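Local coordinates for protein ribosomal RNA small subunit methyltransferase D (Escherichia coli, PDB 2FPO) that methylates the N2 amino group of guanine 966 of 16S rRNA in the assembled 30S particle, using S-adenosyl-L-methionine as methyl donor, at residues A[90-93]-A[94-97]. Numbering follows the deposited sequence. Where two conformers were deposited one is given.
Sequences SQQL and IKNL
Gln92 and Asn96, one helical turn apart, are tied twice, once through the backbone and once through their side-chain amides. The backbone bond runs from Asn96 N to Gln92 O at 2.8 Å. In the second, Gln92 NE2 donates to Asn96 OD1 at 3.0 Å, and its N-H...O angle of 143° shows a bent bond. The acceptor lies almost in the amide plane of Gln92, yet NE2 stands well above the carbonyl plane of Asn96 and is not directed at a lone pair; the two amide planes are turned 42° from each other. Gln92 reaches this position because its CG is anti to the backbone N (chi1 -177°) and the chain then bends at chi2, which carries NE2 forward along the helix to Asn96. The other half of the Asn96 amide is also engaged: ND2 donates to Pro27 O, so OD1 and ND2 each have a partner, which should hold the amide's rotation.

Three further i to i+4 bonds complete the local alpha-helical ladder: Ile94 N to Ser90 O at 3.1 Å, Lys95 N to Gln91 O at 3.1 Å, and Leu97 N to Leu93 O at 2.9 Å. Aliphatic carbon also lies against these carbonyls, as where Ile94 CG1 comes within 3.4 Å of Ser90 O. In the conformer described, the Ser90 hydroxyl is hydrogen-bonded to Asp86 O, with a weak hydrogen bond to Asn109 OD1 besides.

All eight residues belong to helix 87-99, the crossover of a beta-alpha-beta unit between parallel strands 79-83 and 105-108 in the Rossmann-like methyltransferase sheet. Leu97 packs on Val107 of strand 105-108 and, together with Leu93, on Leu70 of helix 67-74, while the Gln92-Asn96 pair meets strand 25-27 through Pro27 and Leu26.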
ATOM      1  N   SER A  90     -14.703   1.317  -0.224  1.00 24.65           N
ATOM      2  CA  SER A  90     -14.384   0.905   1.165  0.50 25.25           C
ATOM      3  C   SER A  90     -15.334  -0.214   1.619  1.00 25.24           C
ATOM      4  O   SER A  90     -14.911  -1.174   2.248  1.00 25.82           O
ATOM      5  CB  SER A  90     -14.512   2.057   2.186  0.50 24.72           C
ATOM      6  OG  SER A  90     -13.910   3.257   1.774  0.50 26.06           O
ATOM      7  N   GLN A  91     -16.621  -0.073   1.306  1.00 25.85           N
ATOM      8  CA  GLN A  91     -17.642  -1.097   1.644  1.00 27.75           C
ATOM      9  C   GLN A  91     -17.389  -2.479   1.000  1.00 27.26           C
ATOM     10  O   GLN A  91     -17.558  -3.520   1.656  1.00 26.51           O
ATOM     11  CB  GLN A  91     -19.065  -0.602   1.295  1.00 27.33           C
ATOM     12  CG  GLN A  91     -19.612   0.525   2.210  1.00 30.18           C
ATOM     13  CD  GLN A  91     -21.014   1.042   1.798  1.00 31.66           C
ATOM     14  OE1 GLN A  91     -21.536   0.729   0.710  1.00 34.46           O
ATOM     15  NE2 GLN A  91     -21.625   1.858   2.675  1.00 38.62           N
ATOM     16  N   GLN A  92     -16.989  -2.492  -0.278  1.00 28.65           N
ATOM     17  CA  GLN A  92     -16.727  -3.749  -0.999  1.00 28.83           C
ATOM     18  C   GLN A  92     -15.471  -4.411  -0.462  1.00 28.70           C
ATOM     19  O   GLN A  92     -15.410  -5.633  -0.297  1.00 28.07           O
ATOM     20  CB  GLN A  92     -16.587  -3.511  -2.503  1.00 30.81           C
ATOM     21  CG  GLN A  92     -16.371  -4.817  -3.343  1.00 32.20           C
ATOM     22  CD  GLN A  92     -17.519  -5.795  -3.238  1.00 37.35           C
ATOM     23  OE1 GLN A  92     -18.657  -5.451  -3.548  1.00 38.97           O
ATOM     24  NE2 GLN A  92     -17.232  -7.025  -2.785  1.00 38.41           N
ATOM     25  N   LEU A  93     -14.476  -3.588  -0.157  1.00 27.68           N
ATOM     26  CA  LEU A  93     -13.290  -4.057   0.497  1.00 28.24           C
ATOM     27  C   LEU A  93     -13.623  -4.836   1.789  1.00 27.52           C
ATOM     28  O   LEU A  93     -13.113  -5.928   1.999  1.00 27.31           O
ATOM     29  CB  LEU A  93     -12.383  -2.863   0.801  1.00 28.76           C
ATOM     30  CG  LEU A  93     -10.930  -3.151   1.142  1.00 33.70           C
ATOM     31  CD1 LEU A  93     -10.339  -4.368   0.350  1.00 35.85           C
ATOM     32  CD2 LEU A  93     -10.153  -1.885   0.881  1.00 35.93           C
ATOM     33  N   ILE A  94     -14.465  -4.253   2.640  1.00 26.92           N
ATOM     34  CA  ILE A  94     -14.914  -4.875   3.888  1.00 26.68           C
ATOM     35  C   ILE A  94     -15.592  -6.230   3.619  1.00 26.85           C
ATOM     36  O   ILE A  94     -15.374  -7.205   4.343  1.00 26.43           O
ATOM     37  CB  ILE A  94     -15.872  -3.911   4.643  1.00 26.92           C
ATOM     38  CG1 ILE A  94     -15.087  -2.718   5.230  1.00 25.43           C
ATOM     39  CG2 ILE A  94     -16.733  -4.661   5.719  1.00 27.68           C
ATOM     40  CD1 ILE A  94     -15.984  -1.597   5.737  1.00 26.37           C
ATOM     41  N   LYS A  95     -16.461  -6.259   2.619  1.00 27.17           N
ATOM     42  CA  LYS A  95     -17.100  -7.498   2.181  1.00 27.92           C
ATOM     43  C   LYS A  95     -16.082  -8.542   1.741  1.00 28.01           C
ATOM     44  O   LYS A  95     -16.197  -9.709   2.126  1.00 27.54           O
ATOM     45  CB  LYS A  95     -18.085  -7.223   1.053  1.00 28.06           C
ATOM     46  CG  LYS A  95     -19.356  -6.487   1.496  1.00 30.19           C
ATOM     47  CD  LYS A  95     -20.233  -6.271   0.295  1.00 34.04           C
ATOM     48  CE  LYS A  95     -21.263  -5.184   0.527  1.00 38.18           C
ATOM     49  NZ  LYS A  95     -21.955  -4.904  -0.755  1.00 38.96           N
ATOM     50  N   ASN A  96     -15.070  -8.127   0.954  1.00 27.98           N
ATOM     51  CA  ASN A  96     -14.065  -9.085   0.494  1.00 28.14           C
ATOM     52  C   ASN A  96     -13.233  -9.617   1.623  1.00 28.53           C
ATOM     53  O   ASN A  96     -12.894 -10.786   1.615  1.00 28.75           O
ATOM     54  CB  ASN A  96     -13.190  -8.525  -0.632  1.00 28.63           C
ATOM     55  CG  ASN A  96     -13.976  -8.281  -1.890  1.00 30.17           C
ATOM     56  OD1 ASN A  96     -15.014  -8.900  -2.104  1.00 34.62           O
ATOM     57  ND2 ASN A  96     -13.496  -7.380  -2.733  1.00 33.03           N
ATOM     58  N   LEU A  97     -12.929  -8.784   2.617  1.00 28.27           N
ATOM     59  CA  LEU A  97     -12.251  -9.283   3.811  1.00 30.11           C
ATOM     60  C   LEU A  97     -13.086 -10.317   4.583  1.00 30.44           C
ATOM     61  O   LEU A  97     -12.540 -11.266   5.166  1.00 31.58           O
ATOM     62  CB  LEU A  97     -11.865  -8.128   4.745  1.00 29.83           C
ATOM     63  CG  LEU A  97     -10.749  -7.189   4.256  1.00 31.19           C
ATOM     64  CD1 LEU A  97     -10.816  -5.872   5.018  1.00 27.56           C
ATOM     65  CD2 LEU A  97      -9.346  -7.815   4.359  1.00 29.59           C
TER